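Local coordinates for protein glycerophosphoryl diester phosphodiesterase (Parabacteroides distasonis, PDB 3MZ2) that probably hydrolyses glycerophosphodiesters to an alcohol and glycerol 3-phosphate, at residues E190-Q193 / D194-N198; V217-V220 / I221-H225; M154-E157 / P158-M161; M232-T235 / A236-D239; A251-M254 / I255-G259. All coordinates share one frame; numbering follows the deposited sequence. Where two conformers were deposited one is given.

All five contacts are local, between residues a few positions apart, so none closes a long loop; they follow in series, and none nests in or crosses another. Along the chain, contact 3 comes first, in the turn from helix 144-153 into strand 160-164. Contact 1 lies along helix 189-197 and contact 2 along helix 215-226, and the two touch where Val192 packs on Met223. Contact 4 leaves strand 231-234, and contact 5 ends helix 245-257. Thr235 and Asp239 of contact 4 pack on Ile255 and Ala251 of contact 5, while His225 of contact 2 meets Gly259. Together they sample strands, helices and connections of one TIM barrel.

Contact 1 of 5, residues E190-Q193 / D194-N198; sequences EAVQ and DYEDN
Gln193 and Asp197, one turn apart on helix 189-197, meet amide to carboxylate: Gln193 NE2 donates to Asp197 OD1 at 2.9 Å. The oxygen lies in the amide plane, yet the donor arrives from above the carboxylate plane. Gln193 CG stands anti to the backbone N (chi1 -172°), and a bend at chi2 swings the amide to Asp197. Beneath this pair, Asp197 N bonds to Gln193 O at 2.8 Å. This is the wet side. Two waters both donate to Glu196 OE1; one accepts from Gln193 NE2, the other donates to Gln193 OE1, so the amide reaches Glu196 through solvent. The packed side is built differently. Tyr195 CD2 lies 3.1 Å from Ala191 O, and the buried ring sends its OH to Phe185 O, while Val192 rests on Trp202. Glu196 joins the two regions, its OE2 bonded to Trp202 NE1 and salt-bridged to Arg227. With a leucine in place of Glu196, Arg227 would probably lose this charge mate and both waters their common acceptor. Chemically, Val192 and Tyr195 make up the buried side, Val192 also against the neighbouring helix, while the water-mediated bonds lie on the exposed side, where the Gln193 amide is gripped at both its oxygen and its nitrogen.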
# COMPACT_ATOMS: atom_id res chain seq x y z
N GLU A 190 21.44 -2.48 1.84
CA GLU A 190 20.72 -2.85 3.06
C GLU A 190 19.56 -3.80 2.77
O GLU A 190 19.26 -4.72 3.57
CB GLU A 190 20.19 -1.58 3.71
CG GLU A 190 21.30 -0.70 4.27
CD GLU A 190 22.14 0.10 3.23
OE1 GLU A 190 21.68 0.37 2.10
OE2 GLU A 190 23.25 0.56 3.62
N ALA A 191 18.91 -3.60 1.61
CA ALA A 191 17.81 -4.50 1.17
C ALA A 191 18.38 -5.91 0.92
O ALA A 191 17.79 -6.87 1.33
CB ALA A 191 17.04 -3.98 -0.06
N VAL A 192 19.58 -6.00 0.35
CA VAL A 192 20.19 -7.33 0.10
C VAL A 192 20.32 -8.06 1.44
O VAL A 192 19.95 -9.24 1.54
CB VAL A 192 21.55 -7.22 -0.58
CG1 VAL A 192 22.26 -8.62 -0.66
CG2 VAL A 192 21.40 -6.54 -1.99
N GLN A 193 20.83 -7.34 2.46
CA GLN A 193 21.06 -7.90 3.77
C GLN A 193 19.75 -8.34 4.44
O GLN A 193 19.70 -9.38 5.12
CB GLN A 193 21.82 -6.94 4.71
CG GLN A 193 22.28 -7.56 6.06
CD GLN A 193 23.39 -8.59 5.91
OE1 GLN A 193 24.41 -8.33 5.25
NE2 GLN A 193 23.22 -9.75 6.53
N ASP A 194 18.74 -7.50 4.30
CA ASP A 194 17.37 -7.77 4.82
C ASP A 194 16.86 -9.16 4.38
O ASP A 194 16.36 -9.95 5.20
CB ASP A 194 16.41 -6.68 4.31
CG ASP A 194 15.02 -6.81 4.85
OD1 ASP A 194 14.86 -7.35 5.96
OD2 ASP A 194 14.08 -6.36 4.16
N TYR A 195 16.91 -9.46 3.08
CA TYR A 195 16.42 -10.77 2.65
C TYR A 195 17.24 -11.89 3.23
O TYR A 195 16.70 -12.93 3.59
CB TYR A 195 16.31 -10.90 1.13
CG TYR A 195 15.28 -9.96 0.60
CD1 TYR A 195 13.94 -10.27 0.65
CD2 TYR A 195 15.67 -8.72 0.13
CE1 TYR A 195 12.98 -9.39 0.22
CE2 TYR A 195 14.72 -7.79 -0.31
CZ TYR A 195 13.37 -8.13 -0.26
OH TYR A 195 12.38 -7.27 -0.69
N GLU A 196 18.56 -11.69 3.33
CA GLU A 196 19.43 -12.71 3.89
C GLU A 196 19.11 -12.91 5.35
O GLU A 196 19.00 -14.04 5.81
CB GLU A 196 20.92 -12.38 3.69
CG GLU A 196 21.23 -12.41 2.25
CD GLU A 196 22.67 -12.06 1.89
OE1 GLU A 196 23.37 -11.44 2.73
OE2 GLU A 196 23.07 -12.41 0.76
N ASP A 197 18.90 -11.83 6.08
CA ASP A 197 18.61 -11.91 7.51
C ASP A 197 17.27 -12.61 7.76
O ASP A 197 17.09 -13.25 8.83
CB ASP A 197 18.59 -10.52 8.13
CG ASP A 197 19.99 -9.95 8.32
OD1 ASP A 197 20.98 -10.68 8.12
OD2 ASP A 197 20.11 -8.76 8.64
N ASN A 198 16.35 -12.51 6.80
CA ASN A 198 15.06 -13.19 6.89
C ASN A 198 15.05 -14.58 6.27
O ASN A 198 14.01 -15.21 6.15
CB ASN A 198 13.94 -12.33 6.27
CG ASN A 198 13.45 -11.27 7.24
OD1 ASN A 198 12.69 -11.58 8.13
ND2 ASN A 198 13.98 -10.06 7.14
O HOH W 1 24.05 -12.37 5.36
O HOH W 2 24.76 -8.68 2.30

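Contact 2 of 5, residues V217-V220 / I221-H225; sequences VREV and IDMLH
Ile221 lies against the preceding turn of helix 215-226, where Val217 supplies both a carbonyl and a methyl group for it to pack on. Its CB sits 3.6 Å from Arg218 O. The next atom, Ile221 CG1, is anti to the carbonyl carbon (chi1 -70°), which turns it back along the helix to within 3.3 Å of Val217 O. At the tip, Ile221 CD1 meets Val217 CG1 at 3.9 Å, methyl to methyl. The same four-residue spacing recurs three residues further on, where Leu224 runs alongside Val220, pointing the same way, and Leu224 CD1 touches Val220 CG1 at 3.7 Å. Under both pairs run the backbone bonds of the helix, Ile221 N to Val217 O at 2.9 Å and Leu224 N to Val220 O at 2.9 Å. The outward side is polar. There a water donates to Arg218 O and Asp222 OD1, at 3.0 Å from each, and lies over one face of the Arg218 guanidinium. In the fold, helix 215-226 is the helix of a beta-alpha-beta unit: Val217 and Leu224 pack on strand 205-210, Ile221 and Leu224 on Cys231 of strand 231-234, Leu224 also on Trp202, and Val220 and Leu224 meet Val192 of helix 189-197.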
# COMPACT_ATOMS: atom_id res chain seq x y z
N VAL A 217 22.96 1.61 -7.85
CA VAL A 217 22.08 0.52 -8.27
C VAL A 217 22.88 -0.49 -9.08
O VAL A 217 22.68 -1.72 -8.94
CB VAL A 217 20.89 1.03 -9.08
CG1 VAL A 217 20.16 -0.08 -9.81
CG2 VAL A 217 19.93 1.84 -8.16
N ARG A 218 23.83 -0.02 -9.89
CA ARG A 218 24.75 -0.97 -10.55
C ARG A 218 25.54 -1.90 -9.58
O ARG A 218 25.77 -3.07 -9.87
CB ARG A 218 25.70 -0.26 -11.53
CG ARG A 218 24.98 0.27 -12.76
CD ARG A 218 25.91 0.85 -13.84
NE ARG A 218 26.41 -0.19 -14.76
CZ ARG A 218 27.53 -0.91 -14.59
NH1 ARG A 218 28.32 -0.74 -13.53
NH2 ARG A 218 27.86 -1.84 -15.49
N GLU A 219 25.97 -1.36 -8.47
CA GLU A 219 26.66 -2.11 -7.44
C GLU A 219 25.71 -3.17 -6.87
O GLU A 219 26.10 -4.31 -6.69
CB GLU A 219 27.15 -1.15 -6.36
CG GLU A 219 28.15 -1.73 -5.36
CD GLU A 219 27.52 -2.66 -4.35
OE1 GLU A 219 26.39 -2.36 -3.85
OE2 GLU A 219 28.18 -3.69 -4.04
N VAL A 220 24.46 -2.79 -6.60
CA VAL A 220 23.46 -3.77 -6.13
C VAL A 220 23.25 -4.87 -7.17
O VAL A 220 23.17 -6.05 -6.83
CB VAL A 220 22.16 -3.08 -5.73
CG1 VAL A 220 21.06 -4.08 -5.39
CG2 VAL A 220 22.42 -2.10 -4.55
N ILE A 221 23.19 -4.49 -8.45
CA ILE A 221 22.98 -5.47 -9.50
C ILE A 221 24.13 -6.47 -9.55
O ILE A 221 23.90 -7.67 -9.71
CB ILE A 221 22.80 -4.78 -10.88
CG1 ILE A 221 21.46 -4.03 -10.95
CG2 ILE A 221 22.92 -5.78 -11.98
CD1 ILE A 221 21.41 -3.01 -12.10
N ASP A 222 25.37 -5.97 -9.41
CA ASP A 222 26.56 -6.85 -9.35
C ASP A 222 26.49 -7.82 -8.16
O ASP A 222 26.73 -9.03 -8.33
CB ASP A 222 27.83 -6.00 -9.28
CG ASP A 222 28.23 -5.40 -10.64
OD1 ASP A 222 27.71 -5.83 -11.68
OD2 ASP A 222 29.12 -4.50 -10.62
N MSE A 223 26.09 -7.32 -6.99
CA MSE A 223 25.90 -8.16 -5.79
C MSE A 223 24.86 -9.25 -6.03
O MSE A 223 25.03 -10.40 -5.65
CB MSE A 223 25.43 -7.33 -4.60
CG MSE A 223 26.49 -6.41 -4.05
SE MSE A 223 25.77 -5.27 -2.65
CE MSE A 223 25.48 -6.61 -1.28
N LEU A 224 23.77 -8.85 -6.67
CA LEU A 224 22.65 -9.74 -6.92
C LEU A 224 23.00 -10.78 -8.01
O LEU A 224 22.70 -11.96 -7.88
CB LEU A 224 21.39 -8.95 -7.28
CG LEU A 224 20.75 -8.23 -6.08
CD1 LEU A 224 19.69 -7.25 -6.58
CD2 LEU A 224 20.22 -9.25 -5.05
N HIS A 225 23.69 -10.34 -9.05
CA HIS A 225 24.18 -11.31 -10.04
C HIS A 225 25.09 -12.37 -9.42
O HIS A 225 24.97 -13.54 -9.79
CB HIS A 225 24.93 -10.60 -11.22
CG HIS A 225 24.01 -9.92 -12.19
ND1 HIS A 225 24.45 -9.04 -13.17
CD2 HIS A 225 22.67 -9.97 -12.29
CE1 HIS A 225 23.39 -8.62 -13.85
NE2 HIS A 225 22.31 -9.19 -13.35
O HOH W 3 26.08 -3.58 -12.86

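Contact 3 of 5, residues M154-E157 / P158-M161; sequences MQAE and PYVM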
# COMPACT_ATOMS: atom_id res chain seq x y z
N MSE A 154 -4.42 -23.80 -5.49
CA MSE A 154 -4.53 -23.94 -6.96
C MSE A 154 -3.30 -24.62 -7.56
O MSE A 154 -3.27 -24.88 -8.78
CB MSE A 154 -4.67 -22.56 -7.63
CG MSE A 154 -5.96 -21.82 -7.30
SE MSE A 154 -6.22 -20.23 -8.36
CE MSE A 154 -6.52 -21.08 -10.11
N GLN A 155 -2.30 -24.90 -6.72
CA GLN A 155 -1.01 -25.47 -7.17
C GLN A 155 -0.44 -24.60 -8.28
O GLN A 155 0.15 -25.10 -9.21
CB GLN A 155 -1.14 -26.96 -7.55
CG GLN A 155 -1.82 -27.77 -6.43
CD GLN A 155 -2.04 -29.26 -6.76
OE1 GLN A 155 -2.83 -29.93 -6.11
NE2 GLN A 155 -1.33 -29.77 -7.71
N ALA A 156 -0.53 -23.28 -8.09
CA ALA A 156 -0.15 -22.28 -9.11
C ALA A 156 1.23 -21.69 -8.87
O ALA A 156 1.63 -20.73 -9.51
CB ALA A 156 -1.23 -21.12 -9.18
N GLU A 157 1.98 -22.26 -7.93
CA GLU A 157 3.35 -21.75 -7.66
C GLU A 157 4.27 -21.62 -8.85
O GLU A 157 5.10 -20.69 -8.87
CB GLU A 157 4.06 -22.57 -6.62
CG GLU A 157 3.29 -22.75 -5.27
CD GLU A 157 2.50 -24.05 -5.16
OE1 GLU A 157 1.99 -24.56 -6.19
OE2 GLU A 157 2.39 -24.58 -4.03
N PRO A 158 4.16 -22.54 -9.84
CA PRO A 158 5.06 -22.36 -11.00
C PRO A 158 4.75 -21.21 -11.95
O PRO A 158 5.52 -20.97 -12.89
CB PRO A 158 4.89 -23.70 -11.77
CG PRO A 158 4.41 -24.68 -10.73
CD PRO A 158 3.55 -23.88 -9.80
N TYR A 159 3.62 -20.53 -11.77
CA TYR A 159 3.21 -19.50 -12.70
C TYR A 159 2.55 -18.27 -12.07
O TYR A 159 2.07 -17.40 -12.79
CB TYR A 159 2.34 -20.03 -13.86
CG TYR A 159 1.11 -20.79 -13.46
CD1 TYR A 159 1.18 -22.16 -13.10
CD2 TYR A 159 -0.18 -20.22 -13.60
CE1 TYR A 159 0.04 -22.85 -12.74
CE2 TYR A 159 -1.31 -20.93 -13.27
CZ TYR A 159 -1.21 -22.22 -12.82
OH TYR A 159 -2.35 -22.91 -12.51
N VAL A 160 2.52 -18.20 -10.75
CA VAL A 160 1.98 -17.01 -10.07
C VAL A 160 2.98 -16.63 -8.98
O VAL A 160 3.13 -17.35 -7.99
CB VAL A 160 0.58 -17.26 -9.49
CG1 VAL A 160 -0.01 -15.94 -8.86
CG2 VAL A 160 -0.38 -17.86 -10.51
N MSE A 161 3.69 -15.52 -9.19
CA MSE A 161 4.72 -15.02 -8.26
C MSE A 161 4.12 -13.95 -7.38
O MSE A 161 3.09 -13.34 -7.76
CB MSE A 161 5.93 -14.43 -9.01
CG MSE A 161 6.69 -15.46 -9.75
SE MSE A 161 7.91 -14.70 -11.07
CE MSE A 161 9.09 -13.63 -9.93
O HOH W 4 5.18 -18.86 -6.80
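The Tyr159 ring carries Ala156 over one face: the methyl CB stands 3.8 Å from Tyr159 CZ, and Ala156 CA makes an off-centre CH-pi contact, 4.1 Å from the ring centroid. Ala156 O lies over that face too, displaced toward the rim, while at the phenol end Tyr159 OH is 4.3 Å from Met154 O. Outside the turn, the Tyr159 side chain also touches Ile126 and Arg130. Tyr159 CG sits between its backbone N and carbonyl carbon (chi1 55°), a torsion that folds the ring back over the chain just before it. Ala156 CB also meets Val160 CG2 at 3.6 Å. The backbone forms a type I turn through Glu157 and Pro158, closed by Tyr159 N to Ala156 O at 3.0 Å; Val160 N adds a weak bond to the same oxygen. A water donates to both Glu157 O and Val160 O. A serine in place of Tyr159 would probably strip the aromatic cover from one side of Ala156 and open a gap toward Ile126. The turn follows a Schellman motif at Gln155, which ends helix 144-153, and leads into strand 160-164. Chemically, Ala156 O is held by one good bond and one weak one, while the ring covers the alanine methyl.

Contact 4 of 5, residues M232-T235 / A236-D239; sequences MIST and APSD
Strand 231-234 is the seventh of the eight parallel strands of the TIM barrel, and Thr235 to Asp239 begin the loop at its C-terminal end, the end where enzymes of this fold carry their active sites. Thr235 and Ser238 close a type I turn through Ala236 and Pro237: Ser238 N donates to Thr235 O at 3.0 Å, from well above the carbonyl plane. Just before it, Ala236 N makes a weak bond of 3.3 Å to Ser234 OG. That hydroxyl is anti to the backbone N (chi1 176°), which carries it forward along the chain to the Ala236 amide; there it also lies 3.7 Å from Ala236 CB. Its stronger partner is Glu264 OE1 on the next strand. Ser238 folds its own hydroxyl back over the turn, OG lying 3.3 Å from Thr235 CA, and bonds to Pro211 O. On the far flank Thr235 and Asp239 cross at about a right angle, Thr235 CG2 touching Asp239 OD2 at 3.6 Å. The threonine splits its roles: the methyl packs, while OG1 is hydrogen-bonded to Asp240 OD1 and Glu264 O. A sulfate, probably from the crystallisation liquor, lies about 6 Å from the Ala236 side chain. The hydroxyls of Ser234, Thr235 and Ser238 thus tie the turn to strand 262-265, to Pro211 and to Asp240. Pro237 has no amide hydrogen to satisfy, and at the third position of the turn none is needed to close it.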
# COMPACT_ATOMS: atom_id res chain seq x y z
N MSE A 232 15.59 -6.34 -12.39
CA MSE A 232 14.57 -5.71 -13.20
C MSE A 232 14.53 -4.22 -12.91
O MSE A 232 14.44 -3.80 -11.76
CB MSE A 232 13.21 -6.29 -12.87
CG MSE A 232 12.12 -5.85 -13.84
SE MSE A 232 10.48 -6.76 -13.41
CE MSE A 232 9.67 -5.46 -12.20
N ILE A 233 14.54 -3.44 -13.98
CA ILE A 233 14.18 -2.01 -13.95
C ILE A 233 12.76 -1.82 -14.44
O ILE A 233 12.35 -2.40 -15.42
CB ILE A 233 15.14 -1.18 -14.88
CG1 ILE A 233 16.55 -1.12 -14.28
CG2 ILE A 233 14.58 0.17 -15.21
CD1 ILE A 233 16.67 -0.17 -13.06
N SER A 234 12.00 -0.96 -13.75
CA SER A 234 10.68 -0.59 -14.22
C SER A 234 10.80 0.76 -14.87
O SER A 234 11.21 1.74 -14.22
CB SER A 234 9.68 -0.46 -13.10
OG SER A 234 8.43 -0.01 -13.65
N THR A 235 10.44 0.81 -16.15
CA THR A 235 10.44 2.03 -16.93
C THR A 235 9.09 2.78 -16.85
O THR A 235 8.94 3.86 -17.44
CB THR A 235 10.82 1.76 -18.39
OG1 THR A 235 9.96 0.79 -18.96
CG2 THR A 235 12.30 1.29 -18.48
N ALA A 236 8.13 2.22 -16.11
CA ALA A 236 6.80 2.82 -16.09
C ALA A 236 6.83 4.28 -15.64
O ALA A 236 6.23 5.13 -16.27
CB ALA A 236 5.79 1.95 -15.24
N PRO A 237 7.56 4.60 -14.57
CA PRO A 237 7.58 6.02 -14.16
C PRO A 237 8.62 6.86 -14.86
O PRO A 237 8.65 8.13 -14.75
CB PRO A 237 7.90 5.94 -12.65
CG PRO A 237 8.48 4.65 -12.41
CD PRO A 237 8.21 3.72 -13.60
N SER A 238 9.49 6.18 -15.58
CA SER A 238 10.71 6.83 -16.09
C SER A 238 10.72 6.79 -17.62
O SER A 238 10.05 7.62 -18.26
CB SER A 238 11.93 6.17 -15.46
OG SER A 238 11.88 4.73 -15.59
N ASP A 239 11.43 5.86 -18.23
CA ASP A 239 11.63 5.91 -19.68
C ASP A 239 10.37 5.74 -20.50
O ASP A 239 10.33 6.21 -21.63
CB ASP A 239 12.74 4.95 -20.11
CG ASP A 239 13.99 5.10 -19.26
OD1 ASP A 239 14.72 6.05 -19.52
OD2 ASP A 239 14.15 4.36 -18.26

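Contact 5 of 5, residues A251-M254 / I255-G259; sequences AYRM and IIRQG
Arg253 and Arg257 lie side by side on the outer surface of helix 245-257, pointing the same way, but their guanidinium groups are not stacked: the two planes stand 64° apart. Arg257 is extended from CG to NE, then lays one face of its guanidinium over Arg253 CB, with Arg257 NH1 3.8 Å from that carbon. Arg253 instead bends at chi3 (-66°), and this turns its own plane so that Arg257 NH2 comes to its edge, 4.0 Å from Arg253 NE. Two like charges thus come close, a cost probably eased by Arg253 NH1, which is hydrogen-bonded to Ala274 O. The stem of Arg257 packs more closely than its head, since CG is 3.3 Å from Arg253 O, the carbonyl to which Arg257 N also bonds at 2.9 Å.

The helix belongs to the beta-alpha-beta unit that links strands 231-234 and 262-265 of the TIM barrel. Gln258 N still makes an ordinary helical bond, back to Met254 O at 3.0 Å. A Schellman motif then ends the helix: Gly259 N bonds to Ile256 O at 2.9 Å, while Gly259 takes a positive phi of 105°, where a side chain would jam against the preceding carbonyl.

Away from the arginines, Ile255 faces the barrel. Its CG1 runs back toward the preceding turn, 3.4 Å from Ala251 O, and its side chain packs on Ile263 and Val260. Ile256 turns toward Ile263 and Ile275. Tyr252 lies among Val271, Ala274 and Ile275 of helix 268-275, with its OH hydrogen-bonded to Asp240 OD1.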
# COMPACT_ATOMS: atom_id res chain seq x y z
N ALA A 251 16.36 4.33 -24.91
CA ALA A 251 16.39 4.15 -23.48
C ALA A 251 16.30 2.66 -23.08
O ALA A 251 17.03 2.18 -22.23
CB ALA A 251 15.23 4.96 -22.82
N TYR A 252 15.43 1.90 -23.74
CA TYR A 252 15.29 0.49 -23.44
C TYR A 252 16.58 -0.26 -23.78
O TYR A 252 17.04 -1.10 -23.01
CB TYR A 252 14.10 -0.13 -24.19
CG TYR A 252 12.75 0.53 -23.90
CD1 TYR A 252 12.38 0.88 -22.60
CD2 TYR A 252 11.85 0.75 -24.93
CE1 TYR A 252 11.14 1.46 -22.34
CE2 TYR A 252 10.61 1.35 -24.69
CZ TYR A 252 10.26 1.69 -23.39
OH TYR A 252 9.03 2.27 -23.17
N ARG A 253 17.18 0.05 -24.92
CA ARG A 253 18.49 -0.54 -25.24
C ARG A 253 19.59 -0.18 -24.25
O ARG A 253 20.37 -1.04 -23.86
CB ARG A 253 18.89 -0.19 -26.70
CG ARG A 253 18.09 -0.95 -27.75
CD ARG A 253 18.62 -0.67 -29.13
NE ARG A 253 18.45 0.71 -29.58
CZ ARG A 253 17.38 1.18 -30.24
NH1 ARG A 253 16.34 0.36 -30.55
NH2 ARG A 253 17.36 2.47 -30.60
N MSE A 254 19.63 1.07 -23.80
CA MSE A 254 20.65 1.50 -22.84
C MSE A 254 20.53 0.68 -21.55
O MSE A 254 21.53 0.23 -20.98
CB MSE A 254 20.51 3.00 -22.58
CG MSE A 254 21.41 3.52 -21.53
SE MSE A 254 21.78 5.44 -21.82
CE MSE A 254 19.92 6.16 -21.78
N ILE A 255 19.29 0.40 -21.11
CA ILE A 255 19.08 -0.38 -19.91
C ILE A 255 19.69 -1.77 -20.06
O ILE A 255 20.41 -2.23 -19.16
CB ILE A 255 17.60 -0.48 -19.51
CG1 ILE A 255 17.12 0.90 -19.05
CG2 ILE A 255 17.44 -1.53 -18.41
CD1 ILE A 255 15.60 1.11 -19.12
N ILE A 256 19.47 -2.42 -21.20
CA ILE A 256 20.04 -3.75 -21.43
C ILE A 256 21.60 -3.66 -21.51
O ILE A 256 22.33 -4.47 -20.92
CB ILE A 256 19.41 -4.42 -22.68
CG1 ILE A 256 17.89 -4.62 -22.49
CG2 ILE A 256 20.08 -5.76 -22.98
CD1 ILE A 256 17.49 -5.38 -21.19
N ARG A 257 22.10 -2.62 -22.16
CA ARG A 257 23.55 -2.46 -22.32
C ARG A 257 24.24 -2.27 -20.95
O ARG A 257 25.44 -2.62 -20.82
CB ARG A 257 23.86 -1.27 -23.23
CG ARG A 257 23.55 -1.46 -24.70
CD ARG A 257 24.12 -0.25 -25.49
NE ARG A 257 23.61 -0.21 -26.87
CZ ARG A 257 22.72 0.67 -27.35
NH1 ARG A 257 22.22 1.67 -26.60
NH2 ARG A 257 22.34 0.57 -28.63
N GLN A 258 23.50 -1.73 -19.98
CA GLN A 258 24.01 -1.52 -18.61
C GLN A 258 24.03 -2.79 -17.76
O GLN A 258 24.52 -2.79 -16.61
CB GLN A 258 23.20 -0.44 -17.87
CG GLN A 258 23.23 0.99 -18.43
CD GLN A 258 24.61 1.62 -18.44
OE1 GLN A 258 25.62 0.92 -18.49
NE2 GLN A 258 24.66 2.95 -18.41
N GLY A 259 23.48 -3.88 -18.28
CA GLY A 259 23.57 -5.22 -17.63
C GLY A 259 22.30 -5.68 -16.95
O GLY A 259 22.26 -6.76 -16.32